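Local structure of type II restriction enzyme ngomi (1FIU) at residues R27-N32 against S57-G62; K45-L50 against V241-L246. The protein cuts double-stranded DNA within the sequence GCCGGC, after the first G, working as a magnesium-dependent homotetrameric type II restriction endonuclease. All blocks are in the same frame, centred on the assembly; numbering follows the deposited sequence.

Interaction 1 of 2, residues R27-N32 against S57-G62; sequences RGVVSN and SERLPG. With nucleotides of chain D.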
loop_
_atom_site.group_PDB
_atom_site.type_symbol
_atom_site.label_atom_id
_atom_site.label_comp_id
_atom_site.label_asym_id
_atom_site.label_seq_id
_atom_site.Cartn_x
_atom_site.Cartn_y
_atom_site.Cartn_z
ATOM N N ARG I 27 -9.048 -42.415 -16.049
ATOM C CA ARG I 27 -10.430 -41.943 -16.190
ATOM C C ARG I 27 -10.431 -40.761 -17.170
ATOM O O ARG I 27 -11.426 -40.054 -17.332
ATOM C CB ARG I 27 -11.012 -41.519 -14.841
ATOM C CG ARG I 27 -11.171 -42.677 -13.897
ATOM C CD ARG I 27 -11.818 -42.275 -12.576
ATOM N NE ARG I 27 -11.720 -43.398 -11.649
ATOM C CZ ARG I 27 -12.564 -44.427 -11.613
ATOM N NH1 ARG I 27 -13.606 -44.480 -12.445
ATOM N NH2 ARG I 27 -12.332 -45.435 -10.784
ATOM N N GLY I 28 -9.289 -40.550 -17.814
ATOM C CA GLY I 28 -9.176 -39.503 -18.807
ATOM C C GLY I 28 -8.905 -38.088 -18.322
ATOM O O GLY I 28 -8.899 -37.156 -19.128
ATOM N N VAL I 29 -8.667 -37.919 -17.024
ATOM C CA VAL I 29 -8.412 -36.580 -16.471
ATOM C C VAL I 29 -6.929 -36.208 -16.531
ATOM O O VAL I 29 -6.082 -36.944 -16.011
ATOM C CB VAL I 29 -8.825 -36.488 -14.987
ATOM C CG1 VAL I 29 -8.706 -35.035 -14.518
ATOM C CG2 VAL I 29 -10.265 -37.006 -14.783
ATOM N N VAL I 30 -6.617 -35.077 -17.161
ATOM C CA VAL I 30 -5.228 -34.626 -17.252
ATOM C C VAL I 30 -4.855 -34.035 -15.889
ATOM O O VAL I 30 -5.680 -33.400 -15.226
ATOM C CB VAL I 30 -5.067 -33.637 -18.417
ATOM C CG1 VAL I 30 -3.650 -33.051 -18.449
ATOM C CG2 VAL I 30 -5.333 -34.401 -19.714
ATOM N N SER I 31 -3.614 -34.269 -15.468
ATOM C CA SER I 31 -3.155 -33.898 -14.137
ATOM C C SER I 31 -3.136 -32.443 -13.690
ATOM O O SER I 31 -2.897 -32.180 -12.510
ATOM C CB SER I 31 -1.786 -34.515 -13.871
ATOM O OG SER I 31 -0.863 -34.015 -14.801
ATOM N N ASN I 32 -3.356 -31.497 -14.600
ATOM C CA ASN I 32 -3.429 -30.111 -14.142
ATOM C C ASN I 32 -4.882 -29.627 -14.258
ATOM O O ASN I 32 -5.180 -28.448 -14.055
ATOM C CB ASN I 32 -2.452 -29.189 -14.910
ATOM C CG ASN I 32 -2.724 -29.139 -16.381
ATOM O OD1 ASN I 32 -3.234 -30.102 -16.964
ATOM N ND2 ASN I 32 -2.380 -28.018 -17.012
ATOM N N SER I 57 -1.112 -42.382 -16.150
ATOM C CA SER I 57 -0.654 -42.672 -14.803
ATOM C C SER I 57 -1.533 -41.918 -13.815
ATOM O O SER I 57 -2.222 -40.959 -14.182
ATOM C CB SER I 57 0.808 -42.255 -14.634
ATOM O OG SER I 57 0.937 -40.854 -14.761
ATOM N N GLU I 58 -1.530 -42.373 -12.568
ATOM C CA GLU I 58 -2.322 -41.723 -11.540
ATOM C C GLU I 58 -1.754 -40.339 -11.268
ATOM O O GLU I 58 -0.543 -40.117 -11.386
ATOM C CB GLU I 58 -2.321 -42.548 -10.248
ATOM C CG GLU I 58 -3.306 -43.723 -10.271
ATOM C CD GLU I 58 -4.772 -43.277 -10.321
ATOM O OE1 GLU I 58 -5.273 -42.743 -9.305
ATOM O OE2 GLU I 58 -5.425 -43.455 -11.373
ATOM N N ARG I 59 -2.651 -39.409 -10.955
ATOM C CA ARG I 59 -2.294 -38.029 -10.637
ATOM C C ARG I 59 -1.309 -38.064 -9.459
ATOM O O ARG I 59 -1.531 -38.747 -8.464
ATOM C CB ARG I 59 -3.562 -37.261 -10.238
ATOM C CG ARG I 59 -3.438 -35.761 -10.230
ATOM C CD ARG I 59 -4.718 -35.159 -9.648
ATOM N NE ARG I 59 -4.787 -33.729 -9.887
ATOM C CZ ARG I 59 -5.555 -33.154 -10.804
ATOM N NH1 ARG I 59 -6.348 -33.884 -11.588
ATOM N NH2 ARG I 59 -5.516 -31.836 -10.944
ATOM N N LEU I 60 -0.212 -37.326 -9.574
ATOM C CA LEU I 60 0.750 -37.317 -8.478
ATOM C C LEU I 60 0.209 -36.502 -7.317
ATOM O O LEU I 60 -0.657 -35.643 -7.486
ATOM C CB LEU I 60 2.075 -36.674 -8.923
ATOM C CG LEU I 60 2.793 -37.265 -10.129
ATOM C CD1 LEU I 60 4.142 -36.544 -10.331
ATOM C CD2 LEU I 60 2.999 -38.738 -9.902
ATOM N N PRO I 61 0.700 -36.782 -6.109
ATOM C CA PRO I 61 0.270 -36.033 -4.928
ATOM C C PRO I 61 0.608 -34.572 -5.209
ATOM O O PRO I 61 1.645 -34.277 -5.828
ATOM C CB PRO I 61 1.161 -36.586 -3.822
ATOM C CG PRO I 61 1.395 -37.997 -4.253
ATOM C CD PRO I 61 1.627 -37.870 -5.747
ATOM N N GLY I 62 -0.261 -33.654 -4.775
ATOM C CA GLY I 62 -0.002 -32.235 -5.006
ATOM C C GLY I 62 1.338 -31.727 -4.497
ATOM O O GLY I 62 1.909 -30.814 -5.073
ATOM P P DG D 3 -3.673 -30.236 -7.919
ATOM O OP1 DG D 3 -3.474 -31.428 -8.767
ATOM O OP2 DG D 3 -4.532 -29.117 -8.422
ATOM O "O5'" DG D 3 -4.285 -30.663 -6.521
ATOM C "C5'" DG D 3 -4.009 -31.929 -5.932
ATOM C "C4'" DG D 3 -5.307 -32.609 -5.556
ATOM O "O4'" DG D 3 -5.963 -31.881 -4.497
ATOM C "C3'" DG D 3 -6.324 -32.699 -6.689
ATOM O "O3'" DG D 3 -6.982 -33.965 -6.596
ATOM C "C2'" DG D 3 -7.228 -31.496 -6.465
ATOM C "C1'" DG D 3 -7.149 -31.245 -4.965
ATOM N N9 DG D 3 -7.046 -29.825 -4.631
ATOM C C8 DG D 3 -6.479 -28.830 -5.394
ATOM N N7 DG D 3 -6.548 -27.647 -4.836
ATOM C C5 DG D 3 -7.187 -27.877 -3.625
ATOM C C6 DG D 3 -7.533 -26.980 -2.578
ATOM O O6 DG D 3 -7.305 -25.771 -2.497
ATOM N N1 DG D 3 -8.199 -27.630 -1.541
ATOM C C2 DG D 3 -8.464 -28.994 -1.502
ATOM N N2 DG D 3 -9.111 -29.452 -0.416
ATOM N N3 DG D 3 -8.121 -29.836 -2.456
ATOM C C4 DG D 3 -7.505 -29.217 -3.486
ATOM P P DC D 2 1.455 -25.625 -5.933
ATOM O OP1 DC D 2 2.102 -25.698 -7.250
ATOM O OP2 DC D 2 0.820 -24.353 -5.484
ATOM O "O5'" DC D 2 0.311 -26.728 -5.866
ATOM C "C5'" DC D 2 0.627 -28.075 -6.173
ATOM C "C4'" DC D 2 -0.587 -28.961 -6.011
ATOM O "O4'" DC D 2 -1.015 -28.987 -4.634
ATOM C "C3'" DC D 2 -1.811 -28.596 -6.859
ATOM O "O3'" DC D 2 -2.149 -29.804 -7.592
ATOM C "C2'" DC D 2 -2.811 -28.053 -5.842
ATOM C "C1'" DC D 2 -2.412 -28.716 -4.533
ATOM N N1 DC D 2 -2.615 -27.879 -3.339
ATOM C C2 DC D 2 -3.537 -28.288 -2.353
ATOM O O2 DC D 2 -4.110 -29.414 -2.484
ATOM N N3 DC D 2 -3.779 -27.471 -1.285
ATOM C C4 DC D 2 -3.115 -26.297 -1.168
ATOM N N4 DC D 2 -3.396 -25.501 -0.104
ATOM C C5 DC D 2 -2.140 -25.890 -2.122
ATOM C C6 DC D 2 -1.922 -26.698 -3.193
#
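R59 reaches across from the loop 57-62 and lays one face of its guanidinium against the carbonyl oxygen of S31. That oxygen stands 3.0 Å above the plane, offset toward the rim; although R59 NH2 lies 3.1 Å from S31 O, the angle is too poor for a hydrogen bond. The packed part of the contact is here: S31 CB meets R59 CG at 4.2 Å, and OG of the small, buried serine is turned away to the backbone of I21 and A23. Beside it CG1 of V29 comes up to the guanidinium edge, 3.9 Å from R59 NH1. The looser side is made by the ends of the segments, where R27 and E58 are exposed and R27 NE and E58 OE2 stay 6.3 Å apart. With CG anti to the backbone N (chi1 -165°) and the chain extended as far as NE, R59 spans the distance to the DNA. There NE and NH2 both donate to OP1 of DG3 of chain D, NE at 2.9 Å and 154°, while NH2 also bonds the carbonyl oxygen of A33. Two bonds to one phosphate oxygen make this a contact to the DNA backbone, which by itself would not distinguish bases.

Interaction 2 of 2, residues K45-L50 against V241-L246; sequences KGIADL and VYHFAL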
loop_
_atom_site.group_PDB
_atom_site.type_symbol
_atom_site.label_atom_id
_atom_site.label_comp_id
_atom_site.label_asym_id
_atom_site.label_seq_id
_atom_site.Cartn_x
_atom_site.Cartn_y
_atom_site.Cartn_z
ATOM N N LYS I 45 -6.963 -31.238 -21.491
ATOM C CA LYS I 45 -6.792 -32.357 -22.410
ATOM C C LYS I 45 -6.259 -31.863 -23.750
ATOM O O LYS I 45 -5.355 -32.476 -24.333
ATOM C CB LYS I 45 -8.135 -33.038 -22.632
ATOM C CG LYS I 45 -8.033 -34.372 -23.318
ATOM C CD LYS I 45 -7.942 -35.458 -22.277
ATOM C CE LYS I 45 -8.404 -36.788 -22.840
ATOM N NZ LYS I 45 -8.526 -37.785 -21.754
ATOM N N GLY I 46 -6.843 -30.769 -24.241
ATOM C CA GLY I 46 -6.393 -30.204 -25.501
ATOM C C GLY I 46 -4.926 -29.783 -25.417
ATOM O O GLY I 46 -4.131 -30.027 -26.335
ATOM N N ILE I 47 -4.556 -29.144 -24.313
ATOM C CA ILE I 47 -3.174 -28.707 -24.165
ATOM C C ILE I 47 -2.216 -29.902 -24.131
ATOM O O ILE I 47 -1.195 -29.910 -24.829
ATOM C CB ILE I 47 -2.995 -27.865 -22.874
ATOM C CG1 ILE I 47 -3.672 -26.507 -23.043
ATOM C CG2 ILE I 47 -1.512 -27.681 -22.574
ATOM C CD1 ILE I 47 -3.616 -25.633 -21.771
ATOM N N ALA I 48 -2.562 -30.922 -23.344
ATOM C CA ALA I 48 -1.711 -32.105 -23.241
ATOM C C ALA I 48 -1.571 -32.770 -24.614
ATOM O O ALA I 48 -0.506 -33.278 -24.959
ATOM C CB ALA I 48 -2.285 -33.080 -22.225
ATOM N N ASP I 49 -2.636 -32.763 -25.413
ATOM C CA ASP I 49 -2.539 -33.368 -26.750
ATOM C C ASP I 49 -1.545 -32.569 -27.599
ATOM O O ASP I 49 -0.705 -33.131 -28.301
ATOM C CB ASP I 49 -3.904 -33.388 -27.454
ATOM C CG ASP I 49 -3.841 -34.062 -28.824
ATOM O OD1 ASP I 49 -3.596 -35.291 -28.873
ATOM O OD2 ASP I 49 -4.017 -33.365 -29.853
ATOM N N LEU I 50 -1.638 -31.248 -27.522
ATOM C CA LEU I 50 -0.741 -30.397 -28.274
ATOM C C LEU I 50 0.702 -30.533 -27.794
ATOM O O LEU I 50 1.638 -30.180 -28.515
ATOM C CB LEU I 50 -1.209 -28.949 -28.178
ATOM C CG LEU I 50 -2.466 -28.688 -29.015
ATOM C CD1 LEU I 50 -2.888 -27.241 -28.813
ATOM C CD2 LEU I 50 -2.191 -28.982 -30.496
ATOM N N VAL I 241 2.269 -12.469 -15.121
ATOM C CA VAL I 241 2.105 -13.908 -14.921
ATOM C C VAL I 241 2.526 -14.601 -16.213
ATOM O O VAL I 241 2.316 -14.076 -17.311
ATOM C CB VAL I 241 0.629 -14.245 -14.571
ATOM C CG1 VAL I 241 0.392 -15.762 -14.527
ATOM C CG2 VAL I 241 0.297 -13.667 -13.208
ATOM N N TYR I 242 3.136 -15.772 -16.090
ATOM C CA TYR I 242 3.609 -16.510 -17.257
ATOM C C TYR I 242 2.996 -17.905 -17.258
ATOM O O TYR I 242 3.060 -18.597 -16.254
ATOM C CB TYR I 242 5.138 -16.614 -17.215
ATOM C CG TYR I 242 5.783 -15.245 -17.291
ATOM C CD1 TYR I 242 5.813 -14.402 -16.174
ATOM C CD2 TYR I 242 6.319 -14.778 -18.495
ATOM C CE1 TYR I 242 6.369 -13.101 -16.256
ATOM C CE2 TYR I 242 6.878 -13.483 -18.587
ATOM C CZ TYR I 242 6.893 -12.654 -17.459
ATOM O OH TYR I 242 7.418 -11.382 -17.571
ATOM N N HIS I 243 2.391 -18.292 -18.388
ATOM C CA HIS I 243 1.729 -19.584 -18.508
ATOM C C HIS I 243 2.686 -20.623 -19.092
ATOM O O HIS I 243 3.430 -20.330 -20.042
ATOM C CB HIS I 243 0.480 -19.455 -19.415
ATOM C CG HIS I 243 -0.451 -20.631 -19.326
ATOM N ND1 HIS I 243 -0.408 -21.691 -20.208
ATOM C CD2 HIS I 243 -1.391 -20.947 -18.403
ATOM C CE1 HIS I 243 -1.280 -22.614 -19.827
ATOM N NE2 HIS I 243 -1.891 -22.187 -18.734
ATOM N N PHE I 244 2.635 -21.838 -18.547
ATOM C CA PHE I 244 3.525 -22.900 -18.993
ATOM C C PHE I 244 3.327 -23.352 -20.438
ATOM O O PHE I 244 4.225 -23.961 -21.025
ATOM C CB PHE I 244 3.439 -24.117 -18.046
ATOM C CG PHE I 244 2.450 -25.178 -18.475
ATOM C CD1 PHE I 244 2.885 -26.480 -18.719
ATOM C CD2 PHE I 244 1.080 -24.892 -18.594
ATOM C CE1 PHE I 244 1.975 -27.488 -19.059
ATOM C CE2 PHE I 244 0.166 -25.904 -18.938
ATOM C CZ PHE I 244 0.619 -27.193 -19.166
ATOM N N ALA I 245 2.173 -23.028 -21.020
ATOM C CA ALA I 245 1.896 -23.440 -22.401
ATOM C C ALA I 245 0.877 -22.488 -23.002
ATOM O O ALA I 245 -0.228 -22.873 -23.392
ATOM C CB ALA I 245 1.360 -24.881 -22.402
ATOM N N LEU I 246 1.269 -21.234 -23.126
ATOM C CA LEU I 246 0.343 -20.232 -23.602
ATOM C C LEU I 246 -0.202 -20.433 -25.012
ATOM O O LEU I 246 -1.400 -20.243 -25.232
ATOM C CB LEU I 246 0.982 -18.838 -23.506
ATOM C CG LEU I 246 -0.053 -17.706 -23.634
ATOM C CD1 LEU I 246 -0.746 -17.454 -22.295
ATOM C CD2 LEU I 246 0.623 -16.450 -24.104
#
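A single methyl of I47, CG2, meets both F244 and A245. It lies 4.0 Å from CZ at the far end of the F244 ring and 4.0 Å from CB of A245. The isoleucine and phenylalanine side chains approach at a slant. CG2 is anti to the backbone N (chi1 -71° for the other branch), and this leaves CG1 to carry CD1 in a second direction, to 4.3 Å from CE1 of H243. A beta-branched residue suits the spot because its two arms diverge to touch different neighbours.

The second segment is also packed against itself. The methyl of A245 sits 3.7 Å above the F244 ring, over its centre; the compact alanine suits this place, its CB touching the ring face and I47 CG2 together. One step further out, H243 NE2 bonds the carbonyl oxygen of E222, fixing the turn of the imidazole, while the F244 ring is lined by F12 and L16 of helix 4-18. The backbone carbonyl of F244 accepts from H13 NE2, and L246 N donates to D276 OD1 as the next helix starts. The F244 side chain lies about 9 Å from that of the magnesium ligand C186, so the contact is outside the metal's first shell.

All four touching residues are buried, and no hydrogen bond joins the segments. Helix 38-50 thus packs against the turn that leads from strand 240-243 of the mixed sheet into helix 246-256, whose N-cap is A245, within the alpha/beta organisation expected of a PD-(D/E)XK nuclease.

In the fold
From the N terminus, the chain leaves helix 4-18 and runs through 27-32, the first half of interaction 1, into helix 38-50, whose last turns supply 45-50 for interaction 2. It then reaches 57-62, which closes a short loop around that helix, before helix 62-81. Only after most of the sheet is laid down does 241-246 return to complete interaction 2, a closure of 190 intervening residues. The segments alternate, so the two loops cross rather than nest. They also touch: K45 NZ probably bonds G28 O, V30 packs on K45 and A48, and N32 meets F244. The loop 57-62, which meets the DNA, is thereby joined through 27-32 and helix 38-50 to the end of strand 240-243.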